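Local coordinates for cytosol aminopeptidase (Coxiella burnetii, PDB 3IJ3), which probably acts as a manganese-dependent metallo-aminopeptidase of the M17 family, removing residues from the N-termini of peptides, at residues T320-T325 with Q436-D441; I38-M43 with F113-D118; F200-K205 with I233-G238. One frame throughout, in Å; residues are numbered along the deposited sequence. Where two conformers were deposited one is given.

Contact 1: T320-T325 with Q436-D441; sequences TRARKT and QHFVSD. With EDO (1,2-ethanediol), chain I.
Ala322 and Phe438 are the closest backbone neighbours of two loops, their CA atoms 7.0 Å apart, and each lies within a type I turn, Thr320 to Arg323 and Gln436 to Val439. No direct hydrogen bond joins the loops; the Phe438 ring does most of the work. Ala322 CB meets the rim of that ring near its plane, 3.7 Å from CD1, and Thr320 OG1 reaches the same rim 4.0 Å from CE1. Lys324 runs past the ring in the opposite direction to the phenylalanine side chain, its CD 4.0 Å from Phe438 CE1. Lys324 CE comes within 3.3 Å of His437 O, and a bend at the last torsion (chi4 -64°) turns NZ to a water that donates to that same carbonyl. Thr320 OG1 donates to Lys324 O at 2.7 Å, closing the loop one residue beyond the turn. Helix 335-347 supplies Asp341, Ala344 and Ala340 against Thr320, Ala322 and Phe438. His437 NE2 shares a 2.6 Å hydrogen bond with O2 of an ethanediol, probably from the crystallisation liquor, in the imidazole plane. Cohesion between the loops is therefore mainly apolar; the polar link at the lysine end is a water held only weakly by NZ, which also bonds a triethylene glycol.

Contact 2: I38-M43 with F113-D118; sequences IPIQPM and FQLNRD
Ile38 and Phe113 sit side by side on one face of a parallel strand pair, their side chains pointing the same way, with Ile38 CB 3.6 Å from Phe113 CD1. Ile40 comes at the same phenylalanine from further along its strand: with CG1 beside the backbone N (chi1 -64°), its CD1 lies 3.5 Å from Phe113 CB, and CG1 reaches the ring obliquely. Ile40 CB faces Leu115 CD2 at 3.9 Å. Beneath these side chains, Gln114 forms both hydrogen bonds between the two segments; Ala112, just before them, bonds Ile38 as well. Gln114 N donates to Ile38 O at 3.0 Å, from well above the carbonyl plane, and Gln114 O accepts from Ile40 N at 2.9 Å, nearly in line with the C=O. Where the strands part, one water bridges Ile40 O and Asn116 N, and Asn116 OD1 takes the Asp118 N-H at 2.8 Å in an Asx turn leading into a short 3-10 segment. Further out, Leu85 and Val88 of strand 85-91 touch Phe113, while Tyr126, Ala129 and Leu130 of helix 123-135 pack on Leu115. One residue bonding through its N-H and its C=O to residues i and i+2 of the same neighbour is the parallel-strand pattern, here between inner strands 38-43 and 111-114 of the N-terminal domain's mixed sheet.

Contact 3: F200-K205 with I233-G238; sequences FEAKVK and IDLKWG. With SO4 (sulfate ion), chain G.
Lys203 and Lys205 pair with Lys236 and Asp234 through backbone hydrogen bonds: each pair exchanges two N-H to O bonds, all four at 2.9 Å. Between them, Val204 and Leu235 form the non-hydrogen-bonded pair; the N-to-C directions of 203-205 and 233-237 differ by 161°, antiparallel. Apolar contacts occupy the face of Val204 and Leu235: Val204 CG2 meets Leu235 CD1 at 4.1 Å, and Ala202 CB lies 4.0 Å from Leu235 CG. Ala197 of helix 186-200 packs on Ala202, Val204 and Leu235. At the strand end, Phe200 O approaches the Trp237 ring edge in plane, and a water there accepts from Trp237 NE1 at 3.0 Å and donates to Phe200 O. Charged groups take the other face. Lys203 and Lys236 lie alongside each other, and both grip one sulfate, probably from the crystallisation liquor, Lys203 NZ to O1 at 2.7 Å and Lys236 NZ to O3 at 2.6 Å; Arg295 also binds it, while Glu349 pairs with Lys236. Bent at chi3 (66°), Lys205 brings NZ into a long salt bridge with Asp234 OD2, 3.8 Å, whose stronger partner is Arg297. Helix 186-200 ends in a Schellman motif at Glu201 and leads into strand 203-208, which pairs antiparallel with 231-237 at an edge, within this chain, of the catalytic domain's mixed sheet.

Overall arrangement
The three contacts sample both parts of the chain. Contact 2 belongs to the N-terminal domain; contacts 1 and 3 belong to the catalytic domain. Contact 2 lies far from both others, its centre about 53 Å from that of contact 1 and about 41 Å from that of contact 3, and it sits on the opposite side of the chain's centre from contact 1. Contacts 1 and 3 are neighbours, centres about 24 Å apart and nearest atoms about 7 Å, yet they do not touch. None of the three includes a lithium-site residue: Lys250, Asp255, Asp273 and Glu334 form that site in the catalytic domain. Helix 335-347, which packs on contact 1, begins directly after Glu334.

Contact 1: T320-T325 with Q436-D441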
loop_
_atom_site.group_PDB
_atom_site.type_symbol
_atom_site.label_atom_id
_atom_site.label_comp_id
_atom_site.label_asym_id
_atom_site.label_seq_id
_atom_site.Cartn_x
_atom_site.Cartn_y
_atom_site.Cartn_z
ATOM N N THR A 320 -18.521 -30.302 -2.881
ATOM C CA THR A 320 -19.751 -29.676 -3.379
ATOM C C THR A 320 -20.870 -30.701 -3.563
ATOM O O THR A 320 -20.636 -31.892 -3.659
ATOM C CB THR A 320 -19.540 -28.988 -4.757
ATOM O OG1 THR A 320 -19.148 -29.968 -5.717
ATOM C CG2 THR A 320 -18.490 -27.864 -4.702
ATOM N N ARG A 321 -22.096 -30.209 -3.630
ATOM C CA ARG A 321 -23.240 -31.060 -3.867
ATOM C C ARG A 321 -23.127 -31.766 -5.228
ATOM O O ARG A 321 -23.613 -32.878 -5.385
ATOM C CB ARG A 321 -24.519 -30.245 -3.781
ATOM C CG ARG A 321 -25.794 -31.070 -3.970
ATOM C CD ARG A 321 -26.972 -30.320 -3.478
ATOM N NE ARG A 321 -28.223 -31.076 -3.550
ATOM C CZ ARG A 321 -28.583 -32.027 -2.694
ATOM N NH1 ARG A 321 -27.764 -32.425 -1.744
ATOM N NH2 ARG A 321 -29.765 -32.629 -2.825
ATOM N N ALA A 322 -22.458 -31.126 -6.190
ATOM C CA ALA A 322 -22.238 -31.702 -7.518
ATOM C C ALA A 322 -21.123 -32.760 -7.543
ATOM O O ALA A 322 -20.882 -33.382 -8.582
ATOM C CB ALA A 322 -21.881 -30.586 -8.489
ATOM N N ARG A 323 -20.464 -32.935 -6.399
ATOM C CA ARG A 323 -19.352 -33.876 -6.220
ATOM C C ARG A 323 -18.073 -33.446 -6.973
ATOM O O ARG A 323 -17.276 -34.301 -7.397
ATOM C CB ARG A 323 -19.759 -35.317 -6.554
ATOM C CG ARG A 323 -20.914 -35.886 -5.703
ATOM C CD ARG A 323 -21.430 -37.201 -6.331
ATOM N NE ARG A 323 -22.567 -37.816 -5.639
ATOM C CZ ARG A 323 -22.493 -38.914 -4.885
ATOM N NH1 ARG A 323 -23.583 -39.398 -4.306
ATOM N NH2 ARG A 323 -21.334 -39.544 -4.722
ATOM N N LYS A 324 -17.919 -32.131 -7.174
ATOM C CA LYS A 324 -16.703 -31.553 -7.741
ATOM C C LYS A 324 -15.942 -31.010 -6.537
ATOM O O LYS A 324 -16.551 -30.695 -5.510
ATOM C CB LYS A 324 -16.994 -30.441 -8.724
ATOM C CG LYS A 324 -17.707 -30.912 -9.955
ATOM C CD LYS A 324 -17.899 -29.791 -10.986
ATOM C CE LYS A 324 -18.629 -30.305 -12.226
ATOM N NZ LYS A 324 -17.852 -31.325 -12.950
ATOM N N THR A 325 -14.628 -30.921 -6.628
ATOM C CA THR A 325 -13.837 -30.351 -5.518
ATOM C C THR A 325 -13.372 -28.945 -5.928
ATOM O O THR A 325 -12.962 -28.745 -7.062
ATOM C CB THR A 325 -12.653 -31.230 -5.128
ATOM O OG1 THR A 325 -11.879 -31.562 -6.281
ATOM C CG2 THR A 325 -13.176 -32.514 -4.443
ATOM N N GLN A 436 -20.695 -21.833 -14.393
ATOM C CA GLN A 436 -21.053 -22.628 -15.535
ATOM C C GLN A 436 -20.634 -24.084 -15.360
ATOM O O GLN A 436 -21.230 -24.960 -15.958
ATOM C CB GLN A 436 -20.452 -22.058 -16.817
ATOM C CG GLN A 436 -20.916 -22.763 -18.063
ATOM C CD GLN A 436 -20.410 -22.111 -19.324
ATOM O OE1 GLN A 436 -19.314 -21.523 -19.348
ATOM N NE2 GLN A 436 -21.183 -22.233 -20.394
ATOM N N HIS A 437 -19.605 -24.339 -14.565
ATOM C CA HIS A 437 -19.182 -25.743 -14.318
ATOM C C HIS A 437 -20.273 -26.554 -13.640
ATOM O O HIS A 437 -20.238 -27.792 -13.696
ATOM C CB HIS A 437 -17.933 -25.806 -13.445
ATOM C CG HIS A 437 -16.675 -25.445 -14.166
ATOM N ND1 HIS A 437 -16.337 -24.147 -14.466
ATOM C CD2 HIS A 437 -15.663 -26.213 -14.635
ATOM C CE1 HIS A 437 -15.171 -24.127 -15.090
ATOM N NE2 HIS A 437 -14.741 -25.366 -15.206
ATOM N N PHE A 438 -21.246 -25.864 -13.040
ATOM C CA PHE A 438 -22.347 -26.518 -12.279
ATOM C C PHE A 438 -23.677 -26.569 -13.011
ATOM O O PHE A 438 -24.668 -27.129 -12.497
ATOM C CB PHE A 438 -22.468 -25.843 -10.916
ATOM C CG PHE A 438 -21.197 -25.947 -10.115
ATOM C CD1 PHE A 438 -20.995 -27.037 -9.271
ATOM C CD2 PHE A 438 -20.167 -25.016 -10.265
ATOM C CE1 PHE A 438 -19.800 -27.195 -8.561
ATOM C CE2 PHE A 438 -18.960 -25.169 -9.560
ATOM C CZ PHE A 438 -18.779 -26.276 -8.711
ATOM N N VAL A 439 -23.698 -26.028 -14.225
ATOM C CA VAL A 439 -24.928 -25.993 -15.022
ATOM C C VAL A 439 -24.749 -26.496 -16.447
ATOM O O VAL A 439 -23.984 -25.921 -17.228
ATOM C CB VAL A 439 -25.460 -24.543 -15.125
ATOM C CG1 VAL A 439 -26.811 -24.532 -15.878
ATOM C CG2 VAL A 439 -25.635 -23.917 -13.750
ATOM N N SER A 440 -25.464 -27.566 -16.791
ATOM C CA SER A 440 -25.439 -28.115 -18.136
ATOM C C SER A 440 -25.785 -27.074 -19.207
ATOM O O SER A 440 -26.683 -26.247 -19.009
ATOM C CB SER A 440 -26.472 -29.237 -18.257
ATOM O OG SER A 440 -26.516 -29.732 -19.581
ATOM N N ASP A 441 -25.093 -27.130 -20.349
ATOM C CA ASP A 441 -25.427 -26.259 -21.484
ATOM C C ASP A 441 -26.842 -26.545 -21.997
ATOM O O ASP A 441 -27.417 -25.715 -22.723
ATOM C CB ASP A 441 -24.451 -26.446 -22.657
ATOM C CG ASP A 441 -23.094 -25.806 -22.416
ATOM O OD1 ASP A 441 -22.952 -24.945 -21.521
ATOM O OD2 ASP A 441 -22.165 -26.168 -23.165
HETATM C C1 EDO I . -10.031 -25.804 -15.241
HETATM O O1 EDO I . -9.844 -26.502 -16.475
HETATM C C2 EDO I . -11.490 -25.413 -15.061
HETATM O O2 EDO I . -12.342 -26.132 -15.964
HETATM O O HOH W 1 -18.500 -29.534 -15.730
#

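Contact 2: I38-M43 with F113-D118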
loop_
_atom_site.group_PDB
_atom_site.type_symbol
_atom_site.label_atom_id
_atom_site.label_comp_id
_atom_site.label_asym_id
_atom_site.label_seq_id
_atom_site.Cartn_x
_atom_site.Cartn_y
_atom_site.Cartn_z
ATOM N N ILE A 38 -54.458 18.562 -7.852
ATOM C CA ILE A 38 -53.569 19.522 -8.534
ATOM C C ILE A 38 -52.821 18.814 -9.674
ATOM O O ILE A 38 -52.099 17.828 -9.435
ATOM C CB ILE A 38 -52.530 20.097 -7.554
ATOM C CG1 ILE A 38 -53.224 20.746 -6.357
ATOM C CG2 ILE A 38 -51.585 21.104 -8.268
ATOM C CD1 ILE A 38 -52.298 21.016 -5.172
ATOM N N PRO A 39 -53.014 19.267 -10.924
ATOM C CA PRO A 39 -52.308 18.599 -12.010
ATOM C C PRO A 39 -50.801 18.860 -12.046
ATOM O O PRO A 39 -50.350 19.968 -11.746
ATOM C CB PRO A 39 -52.965 19.173 -13.268
ATOM C CG PRO A 39 -53.456 20.544 -12.848
ATOM C CD PRO A 39 -53.903 20.345 -11.409
ATOM N N ILE A 40 -50.049 17.807 -12.380
ATOM C CA ILE A 40 -48.608 17.868 -12.618
ATOM C C ILE A 40 -48.487 17.576 -14.108
ATOM O O ILE A 40 -48.962 16.540 -14.589
ATOM C CB ILE A 40 -47.834 16.834 -11.819
ATOM C CG1 ILE A 40 -47.987 17.105 -10.315
ATOM C CG2 ILE A 40 -46.384 16.871 -12.212
ATOM C CD1 ILE A 40 -47.339 16.008 -9.428
ATOM N N GLN A 41 -47.843 18.473 -14.838
ATOM C CA GLN A 41 -47.726 18.340 -16.288
ATOM C C GLN A 41 -46.276 18.378 -16.758
ATOM O O GLN A 41 -45.567 19.331 -16.461
ATOM C CB GLN A 41 -48.496 19.489 -16.943
ATOM C CG GLN A 41 -48.429 19.541 -18.485
ATOM C CD GLN A 41 -49.240 20.668 -19.055
ATOM O OE1 GLN A 41 -49.944 21.381 -18.322
ATOM N NE2 GLN A 41 -49.142 20.861 -20.377
ATOM N N PRO A 42 -45.836 17.351 -17.511
ATOM C CA PRO A 42 -44.467 17.402 -18.009
ATOM C C PRO A 42 -44.324 18.462 -19.103
ATOM O O PRO A 42 -45.280 18.751 -19.844
ATOM C CB PRO A 42 -44.242 15.991 -18.576
ATOM C CG PRO A 42 -45.591 15.567 -19.019
ATOM C CD PRO A 42 -46.543 16.151 -17.996
ATOM N N MET A 43 -43.131 19.027 -19.206
ATOM C CA MET A 43 -42.879 20.089 -20.159
ATOM C C MET A 43 -41.430 20.101 -20.614
ATOM O O MET A 43 -40.521 19.854 -19.835
ATOM C CB MET A 43 -43.207 21.437 -19.476
ATOM C CG MET A 43 -43.069 22.710 -20.343
ATOM S SD MET A 43 -44.117 22.694 -21.793
ATOM C CE MET A 43 -45.786 22.632 -21.131
ATOM N N PHE A 113 -52.048 15.378 -5.779
ATOM C CA PHE A 113 -51.744 15.666 -7.186
ATOM C C PHE A 113 -52.235 14.586 -8.122
ATOM O O PHE A 113 -52.606 13.494 -7.697
ATOM C CB PHE A 113 -50.220 15.853 -7.360
ATOM C CG PHE A 113 -49.632 16.989 -6.535
ATOM C CD1 PHE A 113 -49.455 18.253 -7.098
ATOM C CD2 PHE A 113 -49.268 16.802 -5.204
ATOM C CE1 PHE A 113 -48.923 19.313 -6.348
ATOM C CE2 PHE A 113 -48.741 17.849 -4.442
ATOM C CZ PHE A 113 -48.570 19.121 -5.019
ATOM N N GLN A 114 -52.224 14.876 -9.413
ATOM C CA GLN A 114 -52.618 13.889 -10.394
ATOM C C GLN A 114 -51.845 14.134 -11.662
ATOM O O GLN A 114 -51.445 15.266 -11.948
ATOM C CB GLN A 114 -54.116 14.004 -10.715
ATOM C CG GLN A 114 -54.437 15.274 -11.479
ATOM C CD GLN A 114 -55.908 15.469 -11.765
ATOM O OE1 GLN A 114 -56.764 14.746 -11.252
ATOM N NE2 GLN A 114 -56.212 16.478 -12.571
ATOM N N LEU A 115 -51.622 13.061 -12.412
ATOM C CA LEU A 115 -50.988 13.124 -13.727
ATOM C C LEU A 115 -52.133 13.063 -14.724
ATOM O O LEU A 115 -53.253 12.675 -14.355
ATOM C CB LEU A 115 -50.076 11.926 -13.970
ATOM C CG LEU A 115 -48.920 11.768 -12.984
ATOM C CD1 LEU A 115 -47.965 10.680 -13.535
ATOM C CD2 LEU A 115 -48.202 13.083 -12.789
ATOM N N ASN A 116 -51.869 13.434 -15.976
ATOM C CA ASN A 116 -52.872 13.361 -17.056
ATOM C C ASN A 116 -52.386 12.377 -18.115
ATOM O O ASN A 116 -51.316 12.545 -18.688
ATOM C CB ASN A 116 -53.109 14.749 -17.674
ATOM C CG ASN A 116 -54.128 14.739 -18.817
ATOM O OD1 ASN A 116 -54.591 13.686 -19.262
ATOM N ND2 ASN A 116 -54.484 15.934 -19.291
ATOM N N ARG A 117 -53.185 11.341 -18.356
ATOM C CA ARG A 117 -52.881 10.296 -19.351
ATOM C C ARG A 117 -52.559 10.882 -20.719
ATOM O O ARG A 117 -51.681 10.385 -21.423
ATOM C CB ARG A 117 -54.076 9.325 -19.411
ATOM C CG ARG A 117 -54.122 8.255 -20.501
ATOM C CD ARG A 117 -52.916 7.332 -20.540
ATOM N NE ARG A 117 -51.888 7.783 -21.478
ATOM C CZ ARG A 117 -51.841 7.452 -22.770
ATOM N NH1 ARG A 117 -50.868 7.926 -23.530
ATOM N NH2 ARG A 117 -52.755 6.654 -23.318
ATOM N N ASP A 118 -53.253 11.961 -21.077
ATOM C CA ASP A 118 -53.046 12.617 -22.363
ATOM C C ASP A 118 -51.664 13.228 -22.542
ATOM O O ASP A 118 -51.290 13.544 -23.659
ATOM C CB ASP A 118 -54.112 13.698 -22.592
ATOM C CG ASP A 118 -55.494 13.119 -22.801
ATOM O OD1 ASP A 118 -55.623 11.878 -22.898
ATOM O OD2 ASP A 118 -56.449 13.913 -22.882
HETATM O O HOH W 2 -49.463 14.654 -16.544
#

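Contact 3: F200-K205 with I233-G238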
loop_
_atom_site.group_PDB
_atom_site.type_symbol
_atom_site.label_atom_id
_atom_site.label_comp_id
_atom_site.label_asym_id
_atom_site.label_seq_id
_atom_site.Cartn_x
_atom_site.Cartn_y
_atom_site.Cartn_z
ATOM N N PHE A 200 -49.041 -16.020 -0.458
ATOM C CA PHE A 200 -49.460 -16.841 -1.611
ATOM C C PHE A 200 -49.570 -18.328 -1.357
ATOM O O PHE A 200 -49.744 -19.103 -2.298
ATOM C CB PHE A 200 -48.388 -16.644 -2.715
ATOM C CG PHE A 200 -48.047 -15.223 -2.929
ATOM C CD1 PHE A 200 -48.935 -14.386 -3.599
ATOM C CD2 PHE A 200 -46.881 -14.692 -2.426
ATOM C CE1 PHE A 200 -48.669 -13.045 -3.741
ATOM C CE2 PHE A 200 -46.603 -13.344 -2.578
ATOM C CZ PHE A 200 -47.513 -12.521 -3.241
ATOM N N GLU A 201 -49.492 -18.698 -0.082
ATOM C CA GLU A 201 -49.458 -20.080 0.360
ATOM C C GLU A 201 -48.407 -20.914 -0.408
ATOM O O GLU A 201 -48.649 -22.044 -0.807
ATOM C CB GLU A 201 -50.863 -20.719 0.432
ATOM C CG GLU A 201 -51.731 -20.097 1.541
ATOM C CD GLU A 201 -51.115 -20.243 2.938
ATOM O OE1 GLU A 201 -51.057 -19.237 3.692
ATOM O OE2 GLU A 201 -50.641 -21.355 3.266
ATOM N N ALA A 202 -47.239 -20.311 -0.617
ATOM C CA ALA A 202 -46.079 -21.006 -1.202
ATOM C C ALA A 202 -45.493 -21.839 -0.063
ATOM O O ALA A 202 -45.764 -21.546 1.109
ATOM C CB ALA A 202 -45.035 -20.031 -1.707
ATOM N N LYS A 203 -44.753 -22.900 -0.388
ATOM C CA LYS A 203 -44.144 -23.760 0.621
ATOM C C LYS A 203 -42.671 -23.369 0.763
ATOM O O LYS A 203 -42.030 -23.016 -0.228
ATOM C CB LYS A 203 -44.257 -25.272 0.249
ATOM C CG LYS A 203 -43.394 -25.705 -0.937
ATOM C CD LYS A 203 -43.041 -27.250 -1.054
ATOM C CE LYS A 203 -44.003 -28.080 -1.829
ATOM N NZ LYS A 203 -43.416 -29.451 -2.041
ATOM N N VAL A 204 -42.163 -23.399 1.984
ATOM C CA VAL A 204 -40.770 -23.070 2.249
ATOM C C VAL A 204 -40.130 -24.129 3.131
ATOM O O VAL A 204 -40.684 -24.517 4.177
ATOM C CB VAL A 204 -40.623 -21.709 2.956
ATOM C CG1 VAL A 204 -39.131 -21.365 3.165
ATOM C CG2 VAL A 204 -41.314 -20.606 2.158
ATOM N N LYS A 205 -38.952 -24.573 2.703
ATOM C CA LYS A 205 -38.133 -25.528 3.412
ATOM C C LYS A 205 -36.830 -24.791 3.749
ATOM O O LYS A 205 -36.296 -24.101 2.903
ATOM C CB LYS A 205 -37.828 -26.729 2.471
ATOM C CG LYS A 205 -36.772 -27.667 2.970
ATOM C CD LYS A 205 -36.701 -28.949 2.148
ATOM C CE LYS A 205 -36.257 -28.752 0.740
ATOM N NZ LYS A 205 -36.125 -30.092 0.092
ATOM N N ILE A 233 -32.437 -21.658 1.893
ATOM C CA ILE A 233 -33.886 -21.409 1.802
ATOM C C ILE A 233 -34.364 -21.962 0.449
ATOM O O ILE A 233 -33.795 -21.608 -0.578
ATOM C CB ILE A 233 -34.167 -19.895 1.849
ATOM C CG1 ILE A 233 -33.609 -19.296 3.130
ATOM C CG2 ILE A 233 -35.693 -19.597 1.725
ATOM C CD1 ILE A 233 -33.348 -17.787 3.028
ATOM N N ASP A 234 -35.448 -22.749 0.455
ATOM C CA ASP A 234 -35.997 -23.409 -0.746
ATOM C C ASP A 234 -37.510 -23.229 -0.759
ATOM O O ASP A 234 -38.214 -23.855 0.031
ATOM C CB ASP A 234 -35.600 -24.891 -0.697
ATOM C CG ASP A 234 -35.958 -25.691 -1.970
ATOM O OD1 ASP A 234 -36.548 -25.147 -2.908
ATOM O OD2 ASP A 234 -35.607 -26.915 -2.015
ATOM N N LEU A 235 -37.986 -22.310 -1.591
ATOM C CA LEU A 235 -39.411 -22.012 -1.727
ATOM C C LEU A 235 -39.968 -22.558 -3.025
ATOM O O LEU A 235 -39.299 -22.494 -4.074
ATOM C CB LEU A 235 -39.651 -20.491 -1.643
ATOM C CG LEU A 235 -41.058 -19.915 -1.958
ATOM C CD1 LEU A 235 -41.250 -18.523 -1.346
ATOM C CD2 LEU A 235 -41.316 -19.846 -3.484
ATOM N N LYS A 236 -41.197 -23.090 -2.971
ATOM C CA LYS A 236 -41.880 -23.582 -4.161
ATOM C C LYS A 236 -43.317 -23.070 -4.220
ATOM O O LYS A 236 -43.991 -22.947 -3.202
ATOM C CB LYS A 236 -41.879 -25.111 -4.260
ATOM C CG LYS A 236 -40.511 -25.668 -4.568
ATOM C CD LYS A 236 -40.490 -27.175 -4.755
ATOM C CE LYS A 236 -39.149 -27.593 -5.380
ATOM N NZ LYS A 236 -39.063 -29.058 -5.667
ATOM N N TRP A 237 -43.769 -22.807 -5.437
ATOM C CA TRP A 237 -45.127 -22.324 -5.687
ATOM C C TRP A 237 -45.571 -22.663 -7.087
ATOM O O TRP A 237 -44.764 -22.743 -7.997
ATOM C CB TRP A 237 -45.157 -20.792 -5.516
ATOM C CG TRP A 237 -46.408 -20.078 -5.933
ATOM C CD1 TRP A 237 -47.414 -19.689 -5.124
ATOM C CD2 TRP A 237 -46.760 -19.635 -7.259
ATOM N NE1 TRP A 237 -48.392 -19.040 -5.847
ATOM C CE2 TRP A 237 -48.004 -18.979 -7.159
ATOM C CE3 TRP A 237 -46.132 -19.703 -8.508
ATOM C CZ2 TRP A 237 -48.654 -18.416 -8.273
ATOM C CZ3 TRP A 237 -46.772 -19.158 -9.613
ATOM C CH2 TRP A 237 -48.019 -18.515 -9.488
ATOM N N GLY A 238 -46.873 -22.871 -7.255
ATOM C CA GLY A 238 -47.416 -23.055 -8.579
ATOM C C GLY A 238 -47.812 -24.459 -8.948
ATOM O O GLY A 238 -47.511 -25.416 -8.232
HETATM S S SO4 G . -41.831 -31.001 -5.602
HETATM O O1 SO4 G . -42.246 -30.443 -4.319
HETATM O O2 SO4 G . -42.966 -31.665 -6.237
HETATM O O3 SO4 G . -41.372 -29.932 -6.471
HETATM O O4 SO4 G . -40.763 -31.977 -5.410
HETATM O O HOH W 3 -51.088 -18.087 -4.999
HETATM O O HOH W 4 -33.506 -28.524 -1.343
#